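Local coordinates for Mlr3007 protein (Mesorhizobium loti, PDB 3QQM) that probably transfers the amino group of leucine, isoleucine or valine to 2-oxoglutarate, with pyridoxal 5'-phosphate as cofactor, at residues 104-109 and 126-131; 100-105 and 135-140. All coordinates share one frame; numbering follows the deposited sequence.

Interaction 1 (104-109 and 126-131). With EDO (1,2-ethanediol), chain S; EDO (1,2-ethanediol), chain T.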
loop_
_atom_site.group_PDB
_atom_site.type_symbol
_atom_site.label_atom_id
_atom_site.label_comp_id
_atom_site.label_asym_id
_atom_site.label_seq_id
_atom_site.Cartn_x
_atom_site.Cartn_y
_atom_site.Cartn_z
ATOM N N ALA A 104 16.359 0.141 2.435
ATOM C CA ALA A 104 16.848 -0.828 1.488
ATOM C C ALA A 104 17.836 -0.157 0.566
ATOM O O ALA A 104 17.756 1.047 0.351
ATOM C CB ALA A 104 15.694 -1.391 0.633
ATOM N N ARG A 105 18.769 -0.939 0.040
ATOM C CA ARG A 105 19.733 -0.433 -0.942
ATOM C C ARG A 105 19.017 -0.466 -2.282
ATOM O O ARG A 105 19.363 0.252 -3.195
ATOM C CB ARG A 105 21.037 -1.260 -1.018
ATOM C CG ARG A 105 20.887 -2.633 -1.640
ATOM C CD ARG A 105 22.239 -3.285 -1.932
ATOM N NE ARG A 105 23.031 -3.566 -0.738
ATOM C CZ ARG A 105 22.942 -4.695 -0.034
ATOM N NH1 ARG A 105 22.063 -5.637 -0.385
ATOM N NH2 ARG A 105 23.712 -4.870 1.040
ATOM N N THR A 106 17.982 -1.299 -2.365
ATOM C CA THR A 106 17.149 -1.421 -3.557
ATOM C C THR A 106 16.514 -0.064 -3.820
ATOM O O THR A 106 15.811 0.441 -2.973
ATOM C CB THR A 106 15.969 -2.396 -3.316
ATOM O OG1 THR A 106 16.478 -3.682 -2.970
ATOM C CG2 THR A 106 15.067 -2.504 -4.552
ATOM N N ARG A 107 16.768 0.505 -4.988
ATOM C CA ARG A 107 16.201 1.812 -5.352
ATOM C C ARG A 107 15.094 1.739 -6.413
ATOM O O ARG A 107 15.093 0.880 -7.263
ATOM C CB ARG A 107 17.311 2.742 -5.824
ATOM C CG ARG A 107 18.331 3.032 -4.740
ATOM C CD ARG A 107 17.648 3.636 -3.510
ATOM N NE ARG A 107 18.541 3.751 -2.357
ATOM C CZ ARG A 107 19.269 4.822 -2.101
ATOM N NH1 ARG A 107 19.210 5.872 -2.917
ATOM N NH2 ARG A 107 20.058 4.844 -1.038
ATOM N N LEU A 108 14.152 2.668 -6.315
ATOM C CA LEU A 108 13.060 2.791 -7.243
ATOM C C LEU A 108 13.465 3.841 -8.280
ATOM O O LEU A 108 14.292 4.739 -8.014
ATOM C CB LEU A 108 11.768 3.250 -6.546
ATOM C CG LEU A 108 11.129 2.285 -5.527
ATOM C CD1 LEU A 108 9.964 2.922 -4.820
ATOM C CD2 LEU A 108 10.707 1.047 -6.210
ATOM N N ASP A 109 12.885 3.708 -9.468
ATOM C CA ASP A 109 13.109 4.616 -10.564
ATOM C C ASP A 109 11.884 5.537 -10.676
ATOM O O ASP A 109 10.784 5.091 -11.022
ATOM C CB ASP A 109 13.327 3.816 -11.851
ATOM C CG ASP A 109 13.480 4.709 -13.082
ATOM O OD1 ASP A 109 13.290 5.939 -12.951
ATOM O OD2 ASP A 109 13.742 4.169 -14.188
ATOM N N THR A 126 9.758 -7.038 -3.335
ATOM C CA THR A 126 10.137 -8.344 -2.823
ATOM C C THR A 126 11.652 -8.376 -2.581
ATOM O O THR A 126 12.104 -8.935 -1.596
ATOM C CB THR A 126 9.751 -9.480 -3.800
ATOM O OG1 THR A 126 8.325 -9.575 -3.897
ATOM C CG2 THR A 126 10.312 -10.846 -3.349
ATOM N N HIS A 127 12.429 -7.766 -3.468
ATOM C CA HIS A 127 13.882 -7.754 -3.295
ATOM C C HIS A 127 14.279 -6.905 -2.062
ATOM O O HIS A 127 15.140 -7.315 -1.277
ATOM C CB HIS A 127 14.599 -7.257 -4.563
ATOM C CG HIS A 127 16.083 -7.327 -4.466
ATOM N ND1 HIS A 127 16.850 -6.262 -4.037
ATOM C CD2 HIS A 127 16.945 -8.351 -4.686
ATOM C CE1 HIS A 127 18.122 -6.622 -4.010
ATOM N NE2 HIS A 127 18.209 -7.883 -4.405
ATOM N N ALA A 128 13.616 -5.759 -1.888
ATOM C CA ALA A 128 13.889 -4.870 -0.764
ATOM C C ALA A 128 13.577 -5.592 0.521
ATOM O O ALA A 128 14.374 -5.585 1.445
ATOM C CB ALA A 128 13.078 -3.558 -0.863
ATOM N N ARG A 129 12.424 -6.249 0.558
ATOM C CA ARG A 129 11.998 -7.008 1.731
ATOM C C ARG A 129 13.001 -8.133 2.073
ATOM O O ARG A 129 13.299 -8.367 3.242
ATOM C CB ARG A 129 10.612 -7.583 1.468
ATOM C CG ARG A 129 9.940 -8.417 2.599
ATOM C CD ARG A 129 9.742 -7.645 3.909
ATOM N NE ARG A 129 10.908 -7.681 4.773
ATOM C CZ ARG A 129 10.917 -7.279 6.047
ATOM N NH1 ARG A 129 9.835 -6.760 6.610
ATOM N NH2 ARG A 129 12.029 -7.390 6.763
ATOM N N SER A 130 13.574 -8.772 1.060
ATOM C CA SER A 130 14.514 -9.855 1.304
ATOM C C SER A 130 15.871 -9.379 1.878
ATOM O O SER A 130 16.653 -10.181 2.342
ATOM C CB SER A 130 14.752 -10.656 0.017
ATOM O OG SER A 130 15.596 -9.931 -0.864
ATOM N N GLU A 131 16.137 -8.081 1.847
ATOM C CA GLU A 131 17.380 -7.556 2.380
ATOM C C GLU A 131 17.483 -7.634 3.899
ATOM O O GLU A 131 18.585 -7.613 4.426
ATOM C CB GLU A 131 17.560 -6.084 2.006
ATOM C CG GLU A 131 17.620 -5.819 0.524
ATOM C CD GLU A 131 17.938 -4.365 0.205
ATOM O OE1 GLU A 131 18.682 -3.738 0.991
ATOM O OE2 GLU A 131 17.472 -3.863 -0.842
HETATM C C1 EDO S . 6.132 -8.390 -0.148
HETATM O O1 EDO S . 6.763 -7.386 0.653
HETATM C C2 EDO S . 6.867 -8.560 -1.475
HETATM O O2 EDO S . 5.946 -8.819 -2.565
HETATM C C1 EDO T . 5.642 -7.216 4.940
HETATM O O1 EDO T . 6.331 -8.466 4.873
HETATM C C2 EDO T . 6.297 -6.327 5.997
HETATM O O2 EDO T . 7.318 -5.509 5.430
#
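The carboxylate of E131 reaches across to two successive peptide N-H groups, those of R105 and T106. R105 N meets OE1 at 3.0 Å in a nearly straight bond (172°), and T106 N meets OE2 at 3.0 Å along a more bent path; each oxygen uses its syn lone pair. With CD anti to CA (chi2 -174°), the E131 chain stretches out far enough to put its carboxylate against the two N-H groups. Side-chain bonds add to this: H127 ND1 donates to T106 OG1 (2.8 Å), which lies within 6° of the imidazole plane at the ring edge. A bond from T106 OG1 to E131 OE2 is also indicated, but the modelled separation is too short to be trusted. Strand 99-103, the loop that begins at 104-109, helix 123-130 and strand 139-143 form a beta-alpha-beta crossover, and the loop carries K118, the lysine bound to the cofactor. Apolar contact is small, with A104 CB 3.7 Å from A128 CB. Away from the loop, R129 NH2 bonds Y132 O and A137 O; an alanine here would probably leave both carbonyls without that donor and open a gap beside V140.

Interaction 2 (100-105 and 135-140). With EDO (1,2-ethanediol), chain B; EDO (1,2-ethanediol), chain T.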
loop_
_atom_site.group_PDB
_atom_site.type_symbol
_atom_site.label_atom_id
_atom_site.label_comp_id
_atom_site.label_asym_id
_atom_site.label_seq_id
_atom_site.Cartn_x
_atom_site.Cartn_y
_atom_site.Cartn_z
ATOM N N ILE A 100 9.755 -1.266 13.372
ATOM C CA ILE A 100 11.120 -0.852 13.133
ATOM C C ILE A 100 11.318 -0.759 11.634
ATOM O O ILE A 100 10.977 -1.697 10.907
ATOM C CB ILE A 100 12.140 -1.879 13.674
ATOM C CG1 ILE A 100 11.934 -2.141 15.174
ATOM C CG2 ILE A 100 13.574 -1.398 13.407
ATOM C CD1 ILE A 100 12.879 -3.195 15.731
ATOM N N LEU A 101 11.862 0.364 11.170
ATOM C CA LEU A 101 12.109 0.565 9.741
ATOM C C LEU A 101 13.576 0.588 9.449
ATOM O O LEU A 101 14.358 1.050 10.273
ATOM C CB LEU A 101 11.536 1.910 9.277
ATOM C CG LEU A 101 10.086 2.160 9.607
ATOM C CD1 LEU A 101 9.693 3.541 9.150
ATOM C CD2 LEU A 101 9.211 1.108 8.963
ATOM N N ARG A 102 13.934 0.124 8.250
ATOM C CA ARG A 102 15.304 0.150 7.752
ATOM C C ARG A 102 15.251 0.577 6.271
ATOM O O ARG A 102 14.213 0.409 5.595
ATOM C CB ARG A 102 15.985 -1.216 7.848
ATOM C CG ARG A 102 15.980 -1.853 9.219
ATOM C CD ARG A 102 16.851 -1.154 10.180
ATOM N NE ARG A 102 18.261 -1.394 9.866
ATOM C CZ ARG A 102 19.009 -2.360 10.411
ATOM N NH1 ARG A 102 18.504 -3.205 11.315
ATOM N NH2 ARG A 102 20.269 -2.477 10.042
ATOM N N LEU A 103 16.370 1.094 5.769
ATOM C CA LEU A 103 16.476 1.537 4.387
ATOM C C LEU A 103 17.072 0.464 3.499
ATOM O O LEU A 103 18.163 -0.066 3.772
ATOM C CB LEU A 103 17.368 2.767 4.294
ATOM C CG LEU A 103 17.630 3.368 2.909
ATOM C CD1 LEU A 103 16.358 3.938 2.303
ATOM C CD2 LEU A 103 18.708 4.447 3.029
ATOM N N ALA A 104 16.359 0.141 2.435
ATOM C CA ALA A 104 16.848 -0.828 1.488
ATOM C C ALA A 104 17.836 -0.157 0.566
ATOM O O ALA A 104 17.756 1.047 0.351
ATOM C CB ALA A 104 15.694 -1.391 0.633
ATOM N N ARG A 105 18.769 -0.939 0.040
ATOM C CA ARG A 105 19.733 -0.433 -0.942
ATOM C C ARG A 105 19.017 -0.466 -2.282
ATOM O O ARG A 105 19.363 0.252 -3.195
ATOM C CB ARG A 105 21.037 -1.260 -1.018
ATOM C CG ARG A 105 20.887 -2.633 -1.640
ATOM C CD ARG A 105 22.239 -3.285 -1.932
ATOM N NE ARG A 105 23.031 -3.566 -0.738
ATOM C CZ ARG A 105 22.942 -4.695 -0.034
ATOM N NH1 ARG A 105 22.063 -5.637 -0.385
ATOM N NH2 ARG A 105 23.712 -4.870 1.040
ATOM N N THR A 135 13.105 -9.626 12.216
ATOM C CA THR A 135 13.663 -9.097 13.476
ATOM C C THR A 135 14.536 -7.856 13.287
ATOM O O THR A 135 14.898 -7.201 14.267
ATOM C CB THR A 135 14.535 -10.130 14.187
ATOM O OG1 THR A 135 15.679 -10.433 13.368
ATOM C CG2 THR A 135 13.735 -11.410 14.499
ATOM N N GLN A 136 14.928 -7.580 12.042
ATOM C CA GLN A 136 15.738 -6.398 11.718
ATOM C C GLN A 136 14.847 -5.226 11.261
ATOM O O GLN A 136 15.181 -4.072 11.471
ATOM C CB GLN A 136 16.765 -6.731 10.629
ATOM C CG GLN A 136 17.834 -7.729 11.036
ATOM C CD GLN A 136 18.783 -8.125 9.871
ATOM O OE1 GLN A 136 18.348 -8.438 8.766
ATOM N NE2 GLN A 136 20.080 -8.159 10.157
ATOM N N ALA A 137 13.721 -5.547 10.620
ATOM C CA ALA A 137 12.787 -4.535 10.143
ATOM C C ALA A 137 11.384 -5.095 9.928
ATOM O O ALA A 137 11.192 -6.104 9.262
ATOM C CB ALA A 137 13.309 -3.905 8.837
ATOM N N ASP A 138 10.411 -4.447 10.526
ATOM C CA ASP A 138 9.018 -4.829 10.353
ATOM C C ASP A 138 8.598 -4.334 8.972
ATOM O O ASP A 138 7.759 -4.968 8.292
ATOM C CB ASP A 138 8.181 -4.218 11.451
ATOM C CG ASP A 138 8.539 -4.774 12.815
ATOM O OD1 ASP A 138 8.229 -5.979 13.055
ATOM O OD2 ASP A 138 9.094 -4.015 13.646
ATOM N N GLU A 139 9.235 -3.232 8.531
ATOM C CA GLU A 139 8.989 -2.657 7.209
ATOM C C GLU A 139 10.283 -2.058 6.657
ATOM O O GLU A 139 11.102 -1.532 7.387
ATOM C CB GLU A 139 7.852 -1.622 7.271
ATOM C CG GLU A 139 7.524 -0.837 5.979
ATOM C CD GLU A 139 7.103 -1.723 4.790
ATOM O OE1 GLU A 139 7.824 -2.680 4.460
ATOM O OE2 GLU A 139 6.098 -1.381 4.116
ATOM N N VAL A 140 10.430 -2.140 5.341
ATOM C CA VAL A 140 11.597 -1.678 4.646
ATOM C C VAL A 140 11.226 -0.533 3.742
ATOM O O VAL A 140 10.289 -0.649 2.945
ATOM C CB VAL A 140 12.180 -2.849 3.795
ATOM C CG1 VAL A 140 13.409 -2.416 2.991
ATOM C CG2 VAL A 140 12.512 -3.995 4.688
HETATM C C1 EDO B . 9.234 -8.166 15.917
HETATM O O1 EDO B . 8.402 -7.147 15.344
HETATM C C2 EDO B . 10.678 -8.008 15.444
HETATM O O2 EDO B . 11.113 -6.637 15.508
HETATM C C1 EDO T . 5.642 -7.216 4.940
HETATM O O1 EDO T . 6.331 -8.466 4.873
HETATM C C2 EDO T . 6.297 -6.327 5.997
HETATM O O2 EDO T . 7.318 -5.509 5.430
#
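R102 folds its side chain over A137 and the carbonyl of Q136, where two neighbouring parallel strands of a mixed sheet, 99-103 and 139-143, come together as the two ends of a beta-alpha-beta crossover. Its CB lies 3.9 Å from A137 CB. CG is anti to the carbonyl carbon (chi1 -54°) and settles closer to the same methyl, 3.4 Å from A137 CB, while also facing Q136 O. The chain then bends at chi2 and chi3, and CD keeps against Q136 O at 3.6 Å. At the tip, NH1 offers that oxygen a weak hydrogen bond of 3.4 Å, with Q136 O at the guanidinium edge, near its plane.

Along the backbone, R102 N makes a weak bond to E139 O, and I100 O takes one bond from D138 N and a weak one from E139 N. D138 returns the favour through its side chain: OD2 accepts I100 N at 2.8 Å, almost straight (176°), on the anti lone pair. L101 CD2 packs on E139 CB at 3.5 Å, while the carboxylate of E139 turns to T155 and T153, with OE1 also taking V140 N. On the face of R102 and V140, V140 CG1 presses on A104 CB at 3.4 Å, tighter than usual for two carbons.

Overall arrangement
From the N terminus, the chain enters interaction 2 on strand 99-103 and interaction 1 just beyond it, the two sharing residues 104 and 105. It leaves into the loop that carries K118 and comes back as helix 123-130, where interaction 1 closes the first loop, 104-109 onto 126-131. After the turn through Y132, the chain reaches 135-140, and interaction 2 closes a longer loop that encloses the first, so the closures nest without crossing. Interaction 1 fixes the helix end to the loop leaving the strand; interaction 2 sets strand 139-143 beside strand 99-103. R129 of the helix also packs on V140 of the second strand, and the centres of the two contacts lie about 10 Å apart.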